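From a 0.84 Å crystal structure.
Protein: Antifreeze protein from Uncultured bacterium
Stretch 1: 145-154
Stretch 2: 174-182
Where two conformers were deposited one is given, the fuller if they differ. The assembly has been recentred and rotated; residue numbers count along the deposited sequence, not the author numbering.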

# COMPACT_ATOMS: atom_id res chain seq x y z
N ALA A 145 11.14 -12.97 0.16
CA ALA A 145 10.02 -13.15 1.07
C ALA A 145 8.86 -12.22 0.76
O ALA A 145 9.05 -11.03 0.50
CB ALA A 145 10.48 -12.87 2.49
N ILE A 146 7.65 -12.76 0.88
CA ILE A 146 6.41 -12.03 0.66
C ILE A 146 5.64 -11.90 1.98
O ILE A 146 5.59 -12.83 2.79
CB ILE A 146 5.54 -12.75 -0.40
CG1 ILE A 146 6.26 -12.82 -1.76
CG2 ILE A 146 4.16 -12.11 -0.53
CD1 ILE A 146 6.44 -11.50 -2.45
N PHE A 147 5.04 -10.72 2.17
CA PHE A 147 4.24 -10.39 3.34
C PHE A 147 2.89 -9.88 2.85
O PHE A 147 2.84 -8.90 2.12
CB PHE A 147 4.92 -9.29 4.17
CG PHE A 147 6.38 -9.51 4.49
CD1 PHE A 147 7.36 -9.23 3.55
CD2 PHE A 147 6.78 -9.91 5.77
CE1 PHE A 147 8.71 -9.34 3.87
CE2 PHE A 147 8.12 -10.01 6.09
CZ PHE A 147 9.09 -9.74 5.13
N VAL A 148 1.80 -10.55 3.27
CA VAL A 148 0.45 -10.16 2.88
C VAL A 148 -0.36 -9.91 4.14
O VAL A 148 -0.43 -10.78 5.02
CB VAL A 148 -0.23 -11.26 2.04
CG1 VAL A 148 -1.67 -10.87 1.70
CG2 VAL A 148 0.58 -11.55 0.78
N ILE A 149 -0.98 -8.73 4.23
CA ILE A 149 -1.79 -8.36 5.39
C ILE A 149 -3.20 -8.05 4.93
O ILE A 149 -3.42 -7.16 4.11
CB ILE A 149 -1.20 -7.19 6.17
CG1 ILE A 149 0.21 -7.52 6.64
CG2 ILE A 149 -2.09 -6.88 7.37
CD1 ILE A 149 0.95 -6.34 7.18
N GLN A 150 -4.16 -8.81 5.47
CA GLN A 150 -5.58 -8.68 5.17
C GLN A 150 -6.23 -7.89 6.31
O GLN A 150 -6.06 -8.25 7.48
CB GLN A 150 -6.25 -10.05 5.12
CG GLN A 150 -5.63 -10.98 4.10
CD GLN A 150 -6.12 -12.41 4.23
OE1 GLN A 150 -6.41 -12.88 5.35
NE2 GLN A 150 -6.20 -13.10 3.13
N ILE A 151 -6.97 -6.84 5.98
CA ILE A 151 -7.51 -5.94 6.99
C ILE A 151 -9.01 -5.76 6.76
O ILE A 151 -9.43 -5.22 5.74
CB ILE A 151 -6.78 -4.59 6.99
CG1 ILE A 151 -5.28 -4.81 7.20
CG2 ILE A 151 -7.36 -3.67 8.05
CD1 ILE A 151 -4.44 -3.65 6.78
N ALA A 152 -9.82 -6.20 7.74
CA ALA A 152 -11.28 -6.19 7.59
C ALA A 152 -11.90 -4.81 7.69
O ALA A 152 -13.04 -4.62 7.24
CB ALA A 152 -11.91 -7.05 8.69
N SER A 153 -11.14 -3.83 8.15
CA SER A 153 -11.64 -2.50 8.41
C SER A 153 -10.66 -1.47 7.83
O SER A 153 -10.30 -1.55 6.65
CB SER A 153 -11.91 -2.34 9.91
OG SER A 153 -12.56 -1.11 10.13
N THR A 154 -10.25 -0.51 8.64
CA THR A 154 -9.34 0.55 8.23
C THR A 154 -7.90 0.24 8.60
O THR A 154 -7.60 -0.57 9.48
CB THR A 154 -9.75 1.88 8.87
OG1 THR A 154 -9.66 1.74 10.29
CG2 THR A 154 -11.16 2.30 8.48
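Stretch 2, residues 174-182: IYWQVSSSA

Stretch 2 lies beside stretch 1 as the neighbouring strand of a parallel β-sheet, joined by a backbone hydrogen-bond ladder and by like-placed side chains packed on both faces. The strands 147-151 and 174-178 run the same way, 9° apart in direction and 4.9 Å apart at closest approach, with the residues of both strands in extended conformation. The register is even: Phe147 CA lies 4.8 Å from Ile174 CA, Ile149 CA 4.9 Å from Trp176 CA, and Ile151 CA 5.0 Å from Val178 CA.

As parallel pairing demands, alternate residues bond across: Tyr175 straddles Val148, Ile149 straddles Trp176 and Gln177 straddles Gln150. Tyr175 N donates to Phe147 O (3.0 Å) and Tyr175 O accepts from Ile149 N (2.9 Å); Gln177 N then reaches Ile149 O (2.8 Å), while Ile151 N reaches Gln177 O (2.8 Å).

Side chains alternate between the faces. On one, Phe147, Ile149 and Ile151 meet Ile174, Trp176 and Val178. With chi1 at m and chi2 at t, Ile149 places CD1 over one face of the indole, 3.5 Å from Trp176 CZ3, a CH-pi contact; Ile151 CD1 meets the ring edge, 4.2 Å from Trp176 CE3, and lies 4.1 Å from Val178 CG2. On the other face, Tyr175, chi1 m, packs its CD1 4.2 Å from Val148 CG2 and its CE1 4.0 Å from Ile146 CG2. Gln177 takes chi1 t and chi2 m, which brings OE1 within 3.6 Å of Gln150 CB.

Beyond the strands, serines prolong the pairing. Ile151 O accepts from both Ser179 N (3.0 Å) and Ser179 OG (2.8 Å), and Gln177 NE2 donates to that same Ser179 OG (3.1 Å). Ser180 N then bonds Ser153 O (3.2 Å), and Thr154 CA approaches Ser181 O at 3.2 Å. The rule is matched register, with serine N and OG together serving one carbonyl where the strands end.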

# COMPACT_ATOMS: atom_id res chain seq x y z
N ILE A 174 5.55 -6.40 -0.03
CA ILE A 174 4.65 -6.16 1.09
C ILE A 174 3.32 -5.65 0.52
O ILE A 174 3.32 -4.69 -0.27
CB ILE A 174 5.24 -5.14 2.07
CG1 ILE A 174 6.56 -5.65 2.66
CG2 ILE A 174 4.23 -4.79 3.17
CD1 ILE A 174 7.36 -4.58 3.36
N TYR A 175 2.22 -6.26 0.93
CA TYR A 175 0.90 -5.92 0.43
C TYR A 175 -0.06 -5.75 1.60
O TYR A 175 -0.12 -6.61 2.49
CB TYR A 175 0.38 -7.03 -0.46
CG TYR A 175 1.29 -7.41 -1.59
CD1 TYR A 175 2.26 -8.38 -1.41
CD2 TYR A 175 1.18 -6.82 -2.84
CE1 TYR A 175 3.07 -8.79 -2.43
CE2 TYR A 175 2.00 -7.22 -3.89
CZ TYR A 175 2.93 -8.23 -3.67
OH TYR A 175 3.72 -8.72 -4.68
N TRP A 176 -0.84 -4.68 1.55
CA TRP A 176 -1.85 -4.35 2.55
C TRP A 176 -3.20 -4.31 1.83
O TRP A 176 -3.44 -3.41 1.02
CB TRP A 176 -1.59 -2.97 3.17
CG TRP A 176 -0.21 -2.70 3.66
CD1 TRP A 176 0.86 -2.29 2.90
CD2 TRP A 176 0.27 -2.72 5.02
NE1 TRP A 176 1.97 -2.10 3.68
CE2 TRP A 176 1.63 -2.33 4.99
CE3 TRP A 176 -0.32 -2.98 6.26
CZ2 TRP A 176 2.39 -2.21 6.14
CZ3 TRP A 176 0.45 -2.87 7.41
CH2 TRP A 176 1.79 -2.49 7.34
N GLN A 177 -4.07 -5.28 2.12
CA GLN A 177 -5.41 -5.32 1.56
C GLN A 177 -6.35 -4.71 2.59
O GLN A 177 -6.48 -5.22 3.71
CB GLN A 177 -5.77 -6.78 1.23
CG GLN A 177 -7.21 -6.95 0.75
CD GLN A 177 -8.20 -7.16 1.87
OE1 GLN A 177 -7.95 -7.93 2.81
NE2 GLN A 177 -9.33 -6.47 1.78
N VAL A 178 -6.99 -3.60 2.21
CA VAL A 178 -7.76 -2.78 3.14
C VAL A 178 -9.22 -2.80 2.70
O VAL A 178 -9.56 -2.32 1.62
CB VAL A 178 -7.19 -1.35 3.17
CG1 VAL A 178 -8.04 -0.45 4.08
CG2 VAL A 178 -5.74 -1.35 3.61
N SER A 179 -10.10 -3.34 3.56
CA SER A 179 -11.48 -3.54 3.15
C SER A 179 -12.31 -2.27 3.20
O SER A 179 -13.40 -2.24 2.62
CB SER A 179 -12.13 -4.63 4.01
OG SER A 179 -11.48 -5.88 3.88
N SER A 180 -11.83 -1.23 3.87
CA SER A 180 -12.50 0.06 3.81
C SER A 180 -11.49 1.10 3.33
O SER A 180 -11.15 1.08 2.14
CB SER A 180 -13.28 0.40 5.07
OG SER A 180 -12.38 0.48 6.13
N SER A 181 -11.00 1.99 4.20
CA SER A 181 -10.12 3.08 3.82
C SER A 181 -8.86 3.09 4.68
O SER A 181 -8.79 2.47 5.75
CB SER A 181 -10.83 4.42 3.97
OG SER A 181 -11.85 4.56 2.99
N ALA A 182 -7.86 3.82 4.18
CA ALA A 182 -6.60 4.00 4.89
C ALA A 182 -6.31 5.49 5.07
O ALA A 182 -6.61 6.30 4.20
CB ALA A 182 -5.44 3.35 4.14